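Local coordinates for sister chromatid cohesion protein (Chaetomium thermophilum, PDB 5T8V) that probably acts as a cohesin loader that binds chromatin, and is represented here by its helical C-terminal HEAT-repeat fragment, at residues A[93-98]-A[152-157]; A[102-107]-A[180-185]; A[114-119]-A[184-189]; A[165-170]-A[232-237]; A[219-224]-A[269-274]. All blocks are in the same frame, centred on the assembly; numbering follows the deposited sequence.

Contact 1: A[93-98]-A[152-157]; sequences ALRQTE and IEQALS
Leu94 and Gln154 meet where the end of helix 81-96 lies beside helix 149-172, a helix-to-helix packing in the all-helical, HEAT-repeat architecture of this fragment. Their CA atoms are 6.8 Å apart, and both residues send CB toward the opposite segment. In each, CG stands anti to the carbonyl carbon and beside the backbone N (chi1 -75° in Leu94, -65° in Gln154), after which the two side chains run at a slant to each other. Gln154 stays extended beyond CG and so lays its amide group along the flank of the leucine: its CD is 3.8 Å from Leu94 CB. Lower down the chain, Gln154 CB approaches Leu94 CD1 at 4.2 Å. Leucine suits the buried side, where it also packs on Ala130 of helix 120-136, whereas glutamine suits its place because its methylenes and flat amide can lie against an apolar neighbour at a partly exposed position. Shortening Gln154 to an alanine would take away the CG and CD groups and is likely to leave the flank of Leu94 uncovered and a gap between the helices. Arg95 starts away from the partner helix, yet its chain runs alongside Gln154 in the same direction; the guanidinium is bound by a salt bridge to Asp91. Within helix 149-172, Ser157 turns back on Glu153: its OG donates to Glu153 O over 3.1 Å from one face of the carbonyl plane, while Ser157 N reaches the same oxygen from the opposite face.

Contact 2: A[102-107]-A[180-185]; sequences FSVQTS and EELFKA
Thr106 and Leu182 bring the backbones nearest, their CA atoms 7.1 Å apart, where the loop joining helix 81-96 to helix 112-117 passes the first turns of helix 180-187. An inter-helix loop here packs on a later helix of the HEAT-repeat fragment. Leu182 carries the helix side of the contact almost alone. Its CG is anti to the backbone N (chi1 174°), which carries the isobutyl group out from the helix toward the loop, and CD2 does the touching. As modelled, that methyl approaches two successive carbonyl oxygens of the main chain, Gln105 O at 3.2 Å and Thr106 O at 3.6 Å. The side chains of Gln105 and Thr106 themselves start away from the helix, as suits polar groups at the surface; it is the peptide backbone that the loop turns inward. Val104 is the exception. Its CB points toward the helix, and its CG1 meets Leu182 CD2 at 4.3 Å in an ordinary apolar contact, with a branched, compact residue well fitted to a buried turn of loop. Around this pair, Trp116 packs on Val104 and Val113 on Leu182, both from helix 112-117, so the loop and the helix it leads into cover the leucine together. On helix 180-187, Lys184 NZ and Glu180 OE1 form a salt bridge of 3.1 Å one turn apart, using the oxygen's anti lone pair. Adhesion across the contact therefore depends on shape and burial and carries little directional bonding, while the Lys184-Glu180 salt bridge lies clear of the leucine.

Contact 3: A[114-119]-A[184-189]; sequences EQWLEL and KALSSC
Trp116 and Leu186 set their side chains about perpendicular to each other, with one carbon of the indole, CZ3, approaching Leu186 CD2 at 4.2 Å. The tryptophan reaches this place because CG is anti to its backbone N (chi1 180°), which swings the large ring out from helix 112-117 toward helix 180-187. Leu186 sets out across the line between the helices, and it is the far end of its chain that turns to the indole. A second pair lies alongside. Leu117 points at Cys189, and the sulfur sits before the fork of the leucine: SG is 3.9 Å from CD1 and 4.0 Å from CD2, so both methyls share it. Cys189 has SG between its backbone N and carbonyl carbon (chi1 55°), the crowded position, and this turn brings the sulfur round to face Leu117. Its own backbone N donates to Leu186 O over 2.9 Å, tying the cysteine to the end of the helix just before the chain enters helix 190-213. That helix closes in on the same residues, Leu196 against Trp116 and Ile193 against Leu186, so the contact belongs to a layered stack of helices of the kind that builds HEAT-repeat solenoids. The one polar atom of the indole, NE1, is bound to Phe102 O, while the ring itself meets Trp108 with planes about 60° apart. A wide aromatic surface, two leucines and a compact thiol thus make a largely apolar seam, in which the indole N-H is satisfied by the neighbouring loop and the ring carbons are left for packing.

Contact 4: A[165-170]-A[232-237]; sequences GIIMPL and LFIETA
Met168 and Ile167 of helix 149-172 both press on Ile234, a residue of the loop that follows helix 218-232, and this trio forms the tight part of the contact. The Met168 chain is bent at chi2 (-67°) and chi3 (-68°), which folds it over the isoleucine instead of letting it run straight past. Its sulfur lies 4.0 Å from Ile234 CB, and its CE reaches the backbone, 3.9 Å from Ile234 CA; a flexible thioether adapts well to such an uneven surface. Ile234 holds CG1 anti to the backbone N (chi1 -179°), so CD1 extends to Ile167 CG2 at 3.9 Å, with the two isoleucine side chains crossing at about a right angle. Every residue that touches is buried. By contrast, just beyond Ile234 the loop is looser. Glu235 and Thr236 are partly exposed and poorly ordered, and the carboxylate of Glu235 makes a long, weak ion pair with Lys290, although its carbonyl oxygen is hydrogen-bonded to Arg174. The helix side is itself irregular: it makes a wider, pi-type turn at 165-167 and is kinked at Pro169, whose ring nitrogen has no hydrogen to give to the turn before. In the surrounding helical stack, helix 247-267 comes in with Phe250 on Ile234 and Phe253 on Ile167, while helix 190-213 adds Ala200 against Ile167. The loop thus packs against helix 149-172, with helices 190-213 and 247-267 completing the surroundings, in a region built of helices rather than strands.

Contact 5: A[219-224]-A[269-274]; sequences TVTNAL and PSQRQG
Asn222 and Gln271 set their amide planes 36° apart, with the modelled oxygens, Asn222 OD1 and Gln271 OE1, the nearest atoms at 3.8 Å. The two side chains approach on a slant. A second flat group lies on the side of Gln271 remote from Asn222: the guanidinium of Arg272 has Pro269 CB on one face, 3.9 Å above its plane and over its centre. The nitrogens of that group turn to helix 247-267, NE bonding to Phe265 O and NH2 to Leu266 O, two carbonyls of its last turn, where a positive charge would probably be favourable. Helices 218-232, 247-267 and 272-282 are consecutive members of the fragment's helical solenoid, and this contact spans from the first to the start of the third, with the CA atoms of Asn222 and Gln271 still 10.2 Å apart. At that separation a long side chain such as glutamine can span much of the gap. Gln271 sits at the N-cap of helix 272-282, with CG between its backbone N and carbonyl carbon (chi1 53°) and the rest of the chain extended, so that its amide is delivered toward helix 218-232. Its NE2 comes within 4.4 Å of Thr221 OG1. That hydroxyl is hydrogen-bonded to Glu218 O in its own helix. Asn222 is exposed, which suits an amide, whereas Thr221 is buried and points toward Gln271. One turn on from Thr221, Leu224 packs against Met260 and Ile264 of helix 247-267, and the Arg272 backbone N donates to Pro269 O over 2.9 Å.

Contacts 2 and 3 form one patch, their centres about 8 Å apart: both draw on helix 180-187, share Lys184 and Ala185, and touch where Phe102 CA packs on Leu119 CD1 at 4.1 Å. Contact 4 lies about 13 Å from contact 2 between centres and is joined to it through Val104 N and Gly165 O, 2.7 Å apart, and to contact 3 through Leu170 and Leu186. Helix 149-172 serves contacts 1 and 4, whose centres are about 22 Å apart. Contact 1 touches contact 5 through Leu156 on Ala223 and Leu224. Contacts 3 and 5, about 37 Å apart between centres, mark the extremes of this packing framework.

Contact 1: A[93-98]-A[152-157]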
# COMPACT_ATOMS: atom_id res chain seq x y z
N ALA A 93 22.71 -60.60 33.28
CA ALA A 93 23.34 -59.30 33.07
C ALA A 93 22.37 -58.16 33.34
O ALA A 93 22.79 -57.08 33.79
CB ALA A 93 23.88 -59.20 31.64
N LEU A 94 21.08 -58.36 33.08
CA LEU A 94 20.10 -57.31 33.30
C LEU A 94 19.72 -57.20 34.77
O LEU A 94 19.57 -56.09 35.29
CB LEU A 94 18.86 -57.57 32.44
CG LEU A 94 19.07 -57.24 30.96
CD1 LEU A 94 18.04 -57.94 30.08
CD2 LEU A 94 19.02 -55.74 30.76
N ARG A 95 19.56 -58.33 35.46
CA ARG A 95 19.29 -58.30 36.89
C ARG A 95 20.46 -57.69 37.66
O ARG A 95 20.26 -57.12 38.73
CB ARG A 95 18.99 -59.71 37.41
CG ARG A 95 17.60 -60.22 37.06
CD ARG A 95 17.28 -61.54 37.74
NE ARG A 95 18.01 -62.66 37.14
CZ ARG A 95 19.20 -63.10 37.53
NH1 ARG A 95 19.85 -62.52 38.54
NH2 ARG A 95 19.76 -64.13 36.91
N GLN A 96 21.68 -57.80 37.12
CA GLN A 96 22.83 -57.22 37.80
C GLN A 96 22.65 -55.72 37.99
O GLN A 96 22.90 -55.19 39.08
CB GLN A 96 24.10 -57.51 37.00
CG GLN A 96 25.37 -56.88 37.58
CD GLN A 96 25.69 -57.38 38.97
OE1 GLN A 96 25.19 -58.42 39.41
NE2 GLN A 96 26.53 -56.63 39.68
N THR A 97 22.22 -55.01 36.95
CA THR A 97 22.16 -53.56 36.95
C THR A 97 20.73 -53.02 37.06
O THR A 97 20.49 -51.86 36.75
CB THR A 97 22.82 -53.00 35.69
OG1 THR A 97 22.13 -53.48 34.53
CG2 THR A 97 24.28 -53.42 35.61
N GLU A 98 19.79 -53.85 37.52
CA GLU A 98 18.40 -53.40 37.57
C GLU A 98 18.22 -52.28 38.59
O GLU A 98 17.59 -51.26 38.29
CB GLU A 98 17.48 -54.58 37.91
CG GLU A 98 17.75 -55.23 39.26
CD GLU A 98 16.94 -56.50 39.46
OE1 GLU A 98 16.73 -56.89 40.63
OE2 GLU A 98 16.52 -57.10 38.46
N ILE A 152 11.38 -57.26 27.91
CA ILE A 152 11.00 -55.96 27.37
C ILE A 152 10.99 -54.93 28.49
O ILE A 152 11.49 -53.81 28.32
CB ILE A 152 9.63 -56.04 26.67
CG1 ILE A 152 9.71 -57.00 25.48
CG2 ILE A 152 9.19 -54.66 26.20
CD1 ILE A 152 8.38 -57.30 24.84
N GLU A 153 10.44 -55.28 29.65
CA GLU A 153 10.39 -54.34 30.76
C GLU A 153 11.80 -53.89 31.15
O GLU A 153 12.05 -52.69 31.35
CB GLU A 153 9.67 -54.97 31.95
CG GLU A 153 8.94 -53.97 32.83
CD GLU A 153 7.78 -53.31 32.11
OE1 GLU A 153 7.28 -53.90 31.12
OE2 GLU A 153 7.38 -52.20 32.52
N GLN A 154 12.73 -54.84 31.27
CA GLN A 154 14.10 -54.50 31.63
C GLN A 154 14.73 -53.58 30.59
O GLN A 154 15.34 -52.56 30.93
CB GLN A 154 14.92 -55.78 31.78
CG GLN A 154 14.47 -56.68 32.92
CD GLN A 154 15.12 -58.05 32.87
OE1 GLN A 154 15.45 -58.57 31.80
NE2 GLN A 154 15.30 -58.66 34.04
N ALA A 155 14.60 -53.94 29.30
CA ALA A 155 15.16 -53.10 28.25
C ALA A 155 14.60 -51.68 28.33
O ALA A 155 15.35 -50.70 28.25
CB ALA A 155 14.86 -53.72 26.88
N LEU A 156 13.28 -51.56 28.49
CA LEU A 156 12.66 -50.24 28.59
C LEU A 156 13.21 -49.46 29.78
O LEU A 156 13.50 -48.26 29.66
CB LEU A 156 11.15 -50.41 28.71
CG LEU A 156 10.33 -49.14 28.96
CD1 LEU A 156 10.58 -48.10 27.89
CD2 LEU A 156 8.85 -49.51 29.03
N SER A 157 13.37 -50.12 30.93
CA SER A 157 13.98 -49.46 32.07
C SER A 157 15.37 -48.94 31.72
O SER A 157 15.68 -47.77 31.96
CB SER A 157 14.05 -50.42 33.26
OG SER A 157 12.75 -50.79 33.68

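Contact 2: A[102-107]-A[180-185]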
# COMPACT_ATOMS: atom_id res chain seq x y z
N PHE A 102 23.47 -45.72 37.61
CA PHE A 102 24.63 -45.34 36.81
C PHE A 102 24.51 -43.92 36.28
O PHE A 102 25.20 -43.57 35.31
CB PHE A 102 24.82 -46.33 35.66
CG PHE A 102 23.56 -46.60 34.87
CD1 PHE A 102 23.11 -45.69 33.93
CD2 PHE A 102 22.85 -47.76 35.07
CE1 PHE A 102 21.96 -45.95 33.20
CE2 PHE A 102 21.70 -48.02 34.35
CZ PHE A 102 21.25 -47.11 33.42
N SER A 103 23.67 -43.09 36.89
CA SER A 103 23.47 -41.73 36.40
C SER A 103 24.67 -40.85 36.75
O SER A 103 25.37 -41.06 37.75
CB SER A 103 22.20 -41.14 37.00
OG SER A 103 22.24 -41.13 38.41
N VAL A 104 24.90 -39.85 35.91
CA VAL A 104 25.93 -38.85 36.14
C VAL A 104 25.29 -37.65 36.83
O VAL A 104 24.16 -37.27 36.52
CB VAL A 104 26.60 -38.44 34.82
CG1 VAL A 104 27.43 -37.17 34.98
CG2 VAL A 104 27.47 -39.57 34.30
N GLN A 105 26.03 -37.05 37.76
CA GLN A 105 25.57 -35.87 38.48
C GLN A 105 26.52 -34.71 38.20
O GLN A 105 27.74 -34.87 38.22
CB GLN A 105 25.50 -36.13 39.99
CG GLN A 105 24.28 -36.94 40.41
CD GLN A 105 22.99 -36.18 40.21
OE1 GLN A 105 22.98 -35.05 39.72
NE2 GLN A 105 21.87 -36.80 40.59
N THR A 106 25.94 -33.54 37.93
CA THR A 106 26.75 -32.36 37.61
C THR A 106 27.66 -31.99 38.77
O THR A 106 28.76 -31.47 38.55
CB THR A 106 25.84 -31.19 37.25
OG1 THR A 106 24.96 -30.90 38.34
CG2 THR A 106 25.03 -31.50 36.00
N SER A 107 27.22 -32.24 40.00
CA SER A 107 28.05 -31.92 41.17
C SER A 107 29.33 -32.74 41.21
O SER A 107 30.29 -32.33 41.87
CB SER A 107 27.25 -32.16 42.45
OG SER A 107 28.07 -32.02 43.59
N GLU A 180 33.23 -27.22 35.67
CA GLU A 180 34.46 -27.33 34.90
C GLU A 180 35.14 -28.68 35.13
O GLU A 180 35.44 -29.42 34.17
CB GLU A 180 35.39 -26.18 35.27
CG GLU A 180 36.73 -26.16 34.55
CD GLU A 180 37.64 -25.06 35.06
OE1 GLU A 180 38.71 -24.85 34.46
OE2 GLU A 180 37.29 -24.40 36.07
N GLU A 181 35.38 -29.02 36.39
CA GLU A 181 36.15 -30.22 36.72
C GLU A 181 35.52 -31.46 36.11
O GLU A 181 36.21 -32.27 35.48
CB GLU A 181 36.26 -30.36 38.24
CG GLU A 181 37.28 -31.38 38.70
CD GLU A 181 37.31 -31.53 40.21
OE1 GLU A 181 36.51 -30.85 40.89
OE2 GLU A 181 38.13 -32.33 40.71
N LEU A 182 34.21 -31.63 36.27
CA LEU A 182 33.53 -32.79 35.70
C LEU A 182 33.67 -32.81 34.19
O LEU A 182 33.94 -33.87 33.59
CB LEU A 182 32.06 -32.78 36.11
CG LEU A 182 31.17 -33.85 35.47
CD1 LEU A 182 31.75 -35.24 35.69
CD2 LEU A 182 29.76 -33.76 36.02
N PHE A 183 33.50 -31.66 33.54
CA PHE A 183 33.63 -31.59 32.09
C PHE A 183 34.98 -32.11 31.64
O PHE A 183 35.07 -32.97 30.76
CB PHE A 183 33.42 -30.15 31.61
CG PHE A 183 33.54 -29.99 30.12
CD1 PHE A 183 34.79 -29.91 29.51
CD2 PHE A 183 32.41 -29.91 29.32
CE1 PHE A 183 34.90 -29.76 28.15
CE2 PHE A 183 32.53 -29.76 27.95
CZ PHE A 183 33.77 -29.68 27.36
N LYS A 184 36.06 -31.61 32.24
CA LYS A 184 37.39 -32.04 31.81
C LYS A 184 37.65 -33.50 32.18
O LYS A 184 38.35 -34.21 31.46
CB LYS A 184 38.45 -31.12 32.40
CG LYS A 184 38.11 -29.64 32.20
CD LYS A 184 39.33 -28.74 32.22
CE LYS A 184 38.92 -27.30 31.94
NZ LYS A 184 40.05 -26.33 32.06
N ALA A 185 37.06 -33.96 33.29
CA ALA A 185 37.21 -35.35 33.69
C ALA A 185 36.62 -36.30 32.64
O ALA A 185 37.29 -37.22 32.18
CB ALA A 185 36.55 -35.57 35.05

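Contact 3: A[114-119]-A[184-189]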
# COMPACT_ATOMS: atom_id res chain seq x y z
N GLU A 114 35.79 -41.65 38.20
CA GLU A 114 36.60 -42.86 38.26
C GLU A 114 35.81 -44.01 38.87
O GLU A 114 35.85 -45.14 38.36
CB GLU A 114 37.87 -42.60 39.07
CG GLU A 114 38.85 -43.77 39.05
CD GLU A 114 39.81 -43.75 40.22
OE1 GLU A 114 39.93 -42.70 40.89
OE2 GLU A 114 40.45 -44.79 40.47
N GLN A 115 35.09 -43.75 39.96
CA GLN A 115 34.21 -44.75 40.53
C GLN A 115 33.05 -45.06 39.59
O GLN A 115 32.53 -46.19 39.60
CB GLN A 115 33.69 -44.27 41.89
CG GLN A 115 32.58 -45.13 42.49
CD GLN A 115 32.24 -44.71 43.90
OE1 GLN A 115 33.13 -44.49 44.73
NE2 GLN A 115 30.95 -44.59 44.19
N TRP A 116 32.64 -44.09 38.78
CA TRP A 116 31.58 -44.32 37.81
C TRP A 116 32.06 -45.21 36.66
O TRP A 116 31.32 -46.06 36.17
CB TRP A 116 31.07 -42.98 37.28
CG TRP A 116 29.97 -43.09 36.26
CD1 TRP A 116 28.66 -43.41 36.50
CD2 TRP A 116 30.08 -42.87 34.85
NE1 TRP A 116 27.96 -43.40 35.32
CE2 TRP A 116 28.80 -43.08 34.30
CE3 TRP A 116 31.14 -42.53 34.00
CZ2 TRP A 116 28.55 -42.95 32.93
CZ3 TRP A 116 30.89 -42.40 32.65
CH2 TRP A 116 29.61 -42.61 32.13
N LEU A 117 33.32 -45.03 36.24
CA LEU A 117 33.86 -45.77 35.11
C LEU A 117 33.98 -47.26 35.38
O LEU A 117 34.15 -48.03 34.44
CB LEU A 117 35.23 -45.20 34.73
CG LEU A 117 35.21 -43.91 33.91
CD1 LEU A 117 36.48 -43.12 34.13
CD2 LEU A 117 35.05 -44.24 32.44
N GLU A 118 33.91 -47.68 36.64
CA GLU A 118 34.00 -49.10 36.96
C GLU A 118 32.70 -49.84 36.71
O GLU A 118 32.71 -51.07 36.66
CB GLU A 118 34.43 -49.27 38.42
CG GLU A 118 35.74 -48.57 38.75
CD GLU A 118 36.27 -48.91 40.12
OE1 GLU A 118 37.18 -48.20 40.60
OE2 GLU A 118 35.77 -49.88 40.73
N LEU A 119 31.59 -49.12 36.54
CA LEU A 119 30.31 -49.75 36.22
C LEU A 119 30.20 -50.13 34.75
O LEU A 119 29.35 -50.97 34.41
CB LEU A 119 29.16 -48.80 36.57
CG LEU A 119 29.14 -48.22 37.98
CD1 LEU A 119 28.17 -47.05 38.06
CD2 LEU A 119 28.77 -49.29 38.99
N LYS A 184 36.06 -31.61 32.24
CA LYS A 184 37.39 -32.04 31.81
C LYS A 184 37.65 -33.50 32.18
O LYS A 184 38.35 -34.21 31.46
CB LYS A 184 38.45 -31.12 32.40
CG LYS A 184 38.11 -29.64 32.20
CD LYS A 184 39.33 -28.74 32.22
CE LYS A 184 38.92 -27.30 31.94
NZ LYS A 184 40.05 -26.33 32.06
N ALA A 185 37.06 -33.96 33.29
CA ALA A 185 37.21 -35.35 33.69
C ALA A 185 36.62 -36.30 32.64
O ALA A 185 37.29 -37.22 32.18
CB ALA A 185 36.55 -35.57 35.05
N LEU A 186 35.36 -36.08 32.26
CA LEU A 186 34.73 -36.93 31.24
C LEU A 186 35.43 -36.77 29.89
O LEU A 186 35.64 -37.75 29.16
CB LEU A 186 33.25 -36.58 31.13
CG LEU A 186 32.39 -36.92 32.35
CD1 LEU A 186 31.10 -36.12 32.34
CD2 LEU A 186 32.08 -38.41 32.38
N SER A 187 35.79 -35.53 29.55
CA SER A 187 36.55 -35.29 28.33
C SER A 187 37.84 -36.09 28.32
O SER A 187 38.36 -36.41 27.24
CB SER A 187 36.85 -33.79 28.19
OG SER A 187 35.65 -33.04 28.11
N SER A 188 38.38 -36.41 29.49
CA SER A 188 39.60 -37.21 29.57
C SER A 188 39.37 -38.69 29.29
O SER A 188 40.35 -39.41 29.08
CB SER A 188 40.24 -37.03 30.95
OG SER A 188 41.53 -37.62 30.98
N CYS A 189 38.12 -39.16 29.29
CA CYS A 189 37.81 -40.56 29.00
C CYS A 189 36.70 -40.69 27.95
O CYS A 189 35.92 -41.66 27.96
CB CYS A 189 37.43 -41.31 30.28
SG CYS A 189 36.09 -40.56 31.22

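Contact 4: A[165-170]-A[232-237]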
# COMPACT_ATOMS: atom_id res chain seq x y z
N GLY A 165 19.92 -40.41 32.80
CA GLY A 165 21.10 -40.40 33.64
C GLY A 165 22.44 -40.20 32.95
O GLY A 165 23.44 -39.94 33.62
N ILE A 166 22.48 -40.33 31.63
CA ILE A 166 23.76 -40.27 30.92
C ILE A 166 23.65 -39.41 29.66
O ILE A 166 24.35 -38.40 29.53
CB ILE A 166 24.26 -41.68 30.58
CG1 ILE A 166 24.49 -42.47 31.87
CG2 ILE A 166 25.54 -41.62 29.75
CD1 ILE A 166 25.06 -43.87 31.69
N ILE A 167 22.77 -39.80 28.74
CA ILE A 167 22.74 -39.16 27.42
C ILE A 167 22.43 -37.67 27.56
O ILE A 167 23.19 -36.81 27.09
CB ILE A 167 21.71 -39.86 26.52
CG1 ILE A 167 22.06 -41.35 26.37
CG2 ILE A 167 21.67 -39.21 25.14
CD1 ILE A 167 20.94 -42.19 25.81
N MET A 168 21.31 -37.35 28.21
CA MET A 168 20.92 -35.95 28.36
C MET A 168 21.92 -35.15 29.18
O MET A 168 22.40 -34.11 28.68
CB MET A 168 19.51 -35.87 28.96
CG MET A 168 18.44 -36.59 28.14
SD MET A 168 18.11 -35.83 26.54
CE MET A 168 17.36 -34.28 27.03
N PRO A 169 22.29 -35.55 30.40
CA PRO A 169 23.26 -34.74 31.15
C PRO A 169 24.61 -34.60 30.46
O PRO A 169 25.28 -33.58 30.64
CB PRO A 169 23.38 -35.48 32.49
CG PRO A 169 22.87 -36.86 32.23
CD PRO A 169 21.83 -36.71 31.17
N LEU A 170 25.03 -35.60 29.68
CA LEU A 170 26.28 -35.47 28.94
C LEU A 170 26.15 -34.47 27.80
O LEU A 170 27.04 -33.65 27.58
CB LEU A 170 26.73 -36.83 28.41
CG LEU A 170 27.51 -37.71 29.38
CD1 LEU A 170 27.69 -39.10 28.81
CD2 LEU A 170 28.87 -37.10 29.69
N LEU A 232 14.23 -36.18 21.70
CA LEU A 232 14.06 -35.32 20.54
C LEU A 232 14.62 -33.93 20.80
O LEU A 232 15.22 -33.32 19.91
CB LEU A 232 12.58 -35.26 20.16
CG LEU A 232 12.20 -34.47 18.91
CD1 LEU A 232 12.72 -35.16 17.66
CD2 LEU A 232 10.69 -34.32 18.85
N PHE A 233 14.43 -33.41 22.01
CA PHE A 233 14.88 -32.08 22.39
C PHE A 233 16.21 -32.10 23.13
O PHE A 233 16.48 -31.24 23.97
CB PHE A 233 13.81 -31.39 23.24
CG PHE A 233 12.46 -31.37 22.60
CD1 PHE A 233 12.10 -30.37 21.71
CD2 PHE A 233 11.54 -32.37 22.88
CE1 PHE A 233 10.85 -30.36 21.11
CE2 PHE A 233 10.29 -32.37 22.29
CZ PHE A 233 9.94 -31.36 21.40
N ILE A 234 17.06 -33.09 22.82
CA ILE A 234 18.39 -33.14 23.41
C ILE A 234 19.15 -31.86 23.04
O ILE A 234 19.03 -31.34 21.93
CB ILE A 234 19.13 -34.40 22.92
CG1 ILE A 234 20.53 -34.48 23.53
CG2 ILE A 234 19.22 -34.41 21.39
CD1 ILE A 234 21.21 -35.81 23.28
N GLU A 235 19.94 -31.35 23.99
CA GLU A 235 20.65 -30.09 23.81
C GLU A 235 22.09 -30.37 23.39
O GLU A 235 23.02 -30.31 24.19
CB GLU A 235 20.58 -29.24 25.07
CG GLU A 235 19.49 -28.19 25.04
CD GLU A 235 19.77 -27.03 25.97
OE1 GLU A 235 20.09 -27.27 27.15
OE2 GLU A 235 19.68 -25.87 25.51
N THR A 236 22.25 -30.67 22.11
CA THR A 236 23.58 -30.70 21.52
C THR A 236 24.25 -29.34 21.69
O THR A 236 23.59 -28.30 21.71
CB THR A 236 23.48 -31.07 20.04
OG1 THR A 236 22.95 -32.39 19.91
CG2 THR A 236 24.84 -31.01 19.36
N ALA A 237 25.57 -29.36 21.81
CA ALA A 237 26.32 -28.12 21.98
C ALA A 237 26.43 -27.38 20.65
O ALA A 237 26.28 -27.95 19.57
CB ALA A 237 27.71 -28.41 22.54

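Contact 5: A[219-224]-A[269-274]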
# COMPACT_ATOMS: atom_id res chain seq x y z
N THR A 219 1.26 -49.50 27.34
CA THR A 219 2.09 -48.82 28.33
C THR A 219 3.55 -48.83 27.92
O THR A 219 4.28 -47.85 28.14
CB THR A 219 1.90 -49.47 29.70
OG1 THR A 219 2.13 -50.88 29.60
CG2 THR A 219 0.50 -49.22 30.23
N VAL A 220 4.00 -49.93 27.30
CA VAL A 220 5.37 -49.99 26.79
C VAL A 220 5.58 -48.94 25.71
O VAL A 220 6.53 -48.16 25.75
CB VAL A 220 5.68 -51.41 26.26
CG1 VAL A 220 7.02 -51.45 25.55
CG2 VAL A 220 5.66 -52.41 27.41
N THR A 221 4.69 -48.91 24.71
CA THR A 221 4.84 -47.95 23.62
C THR A 221 4.64 -46.52 24.10
O THR A 221 5.25 -45.60 23.55
CB THR A 221 3.85 -48.27 22.49
OG1 THR A 221 2.51 -48.18 22.98
CG2 THR A 221 4.11 -49.66 21.94
N ASN A 222 3.79 -46.31 25.11
CA ASN A 222 3.65 -44.97 25.68
C ASN A 222 4.96 -44.54 26.34
O ASN A 222 5.40 -43.40 26.16
CB ASN A 222 2.50 -44.95 26.69
CG ASN A 222 1.14 -44.85 26.02
OD1 ASN A 222 1.03 -44.91 24.79
ND2 ASN A 222 0.10 -44.69 26.83
N ALA A 223 5.59 -45.44 27.10
CA ALA A 223 6.86 -45.11 27.72
C ALA A 223 7.93 -44.83 26.68
O ALA A 223 8.74 -43.91 26.83
CB ALA A 223 7.30 -46.25 28.64
N LEU A 224 7.96 -45.62 25.60
CA LEU A 224 8.92 -45.38 24.53
C LEU A 224 8.66 -44.04 23.85
O LEU A 224 9.61 -43.34 23.47
CB LEU A 224 8.87 -46.52 23.51
CG LEU A 224 9.48 -47.85 23.94
CD1 LEU A 224 9.13 -48.95 22.95
CD2 LEU A 224 10.99 -47.73 24.08
N PRO A 269 -2.88 -46.31 14.81
CA PRO A 269 -3.67 -45.19 14.27
C PRO A 269 -4.50 -44.48 15.32
O PRO A 269 -4.56 -43.24 15.33
CB PRO A 269 -4.55 -45.87 13.20
CG PRO A 269 -3.83 -47.12 12.84
CD PRO A 269 -3.14 -47.57 14.09
N SER A 270 -5.13 -45.24 16.22
CA SER A 270 -6.11 -44.67 17.14
C SER A 270 -5.56 -43.45 17.88
O SER A 270 -6.30 -42.50 18.16
CB SER A 270 -6.56 -45.74 18.14
OG SER A 270 -5.45 -46.31 18.81
N GLN A 271 -4.27 -43.46 18.21
CA GLN A 271 -3.68 -42.41 19.04
C GLN A 271 -2.77 -41.47 18.26
O GLN A 271 -2.05 -40.67 18.88
CB GLN A 271 -2.92 -43.04 20.21
CG GLN A 271 -1.89 -44.09 19.81
CD GLN A 271 -1.25 -44.75 21.02
OE1 GLN A 271 -1.63 -44.50 22.16
NE2 GLN A 271 -0.26 -45.62 20.77
N ARG A 272 -2.79 -41.52 16.93
CA ARG A 272 -1.91 -40.65 16.14
C ARG A 272 -2.13 -39.19 16.51
O ARG A 272 -1.19 -38.49 16.90
CB ARG A 272 -2.15 -40.88 14.65
CG ARG A 272 -1.52 -42.15 14.14
CD ARG A 272 -1.88 -42.42 12.70
NE ARG A 272 -1.30 -43.67 12.23
CZ ARG A 272 -1.63 -44.25 11.08
NH1 ARG A 272 -2.53 -43.70 10.28
NH2 ARG A 272 -1.05 -45.39 10.72
N GLN A 273 -3.37 -38.71 16.38
CA GLN A 273 -3.68 -37.33 16.76
C GLN A 273 -3.18 -37.01 18.16
O GLN A 273 -2.78 -35.88 18.44
CB GLN A 273 -5.18 -37.08 16.67
CG GLN A 273 -5.59 -35.65 16.97
CD GLN A 273 -7.09 -35.44 16.94
OE1 GLN A 273 -7.86 -36.36 16.66
NE2 GLN A 273 -7.52 -34.22 17.24
N GLY A 274 -3.20 -37.99 19.06
CA GLY A 274 -2.68 -37.78 20.40
C GLY A 274 -1.20 -37.48 20.36
O GLY A 274 -0.76 -36.43 20.85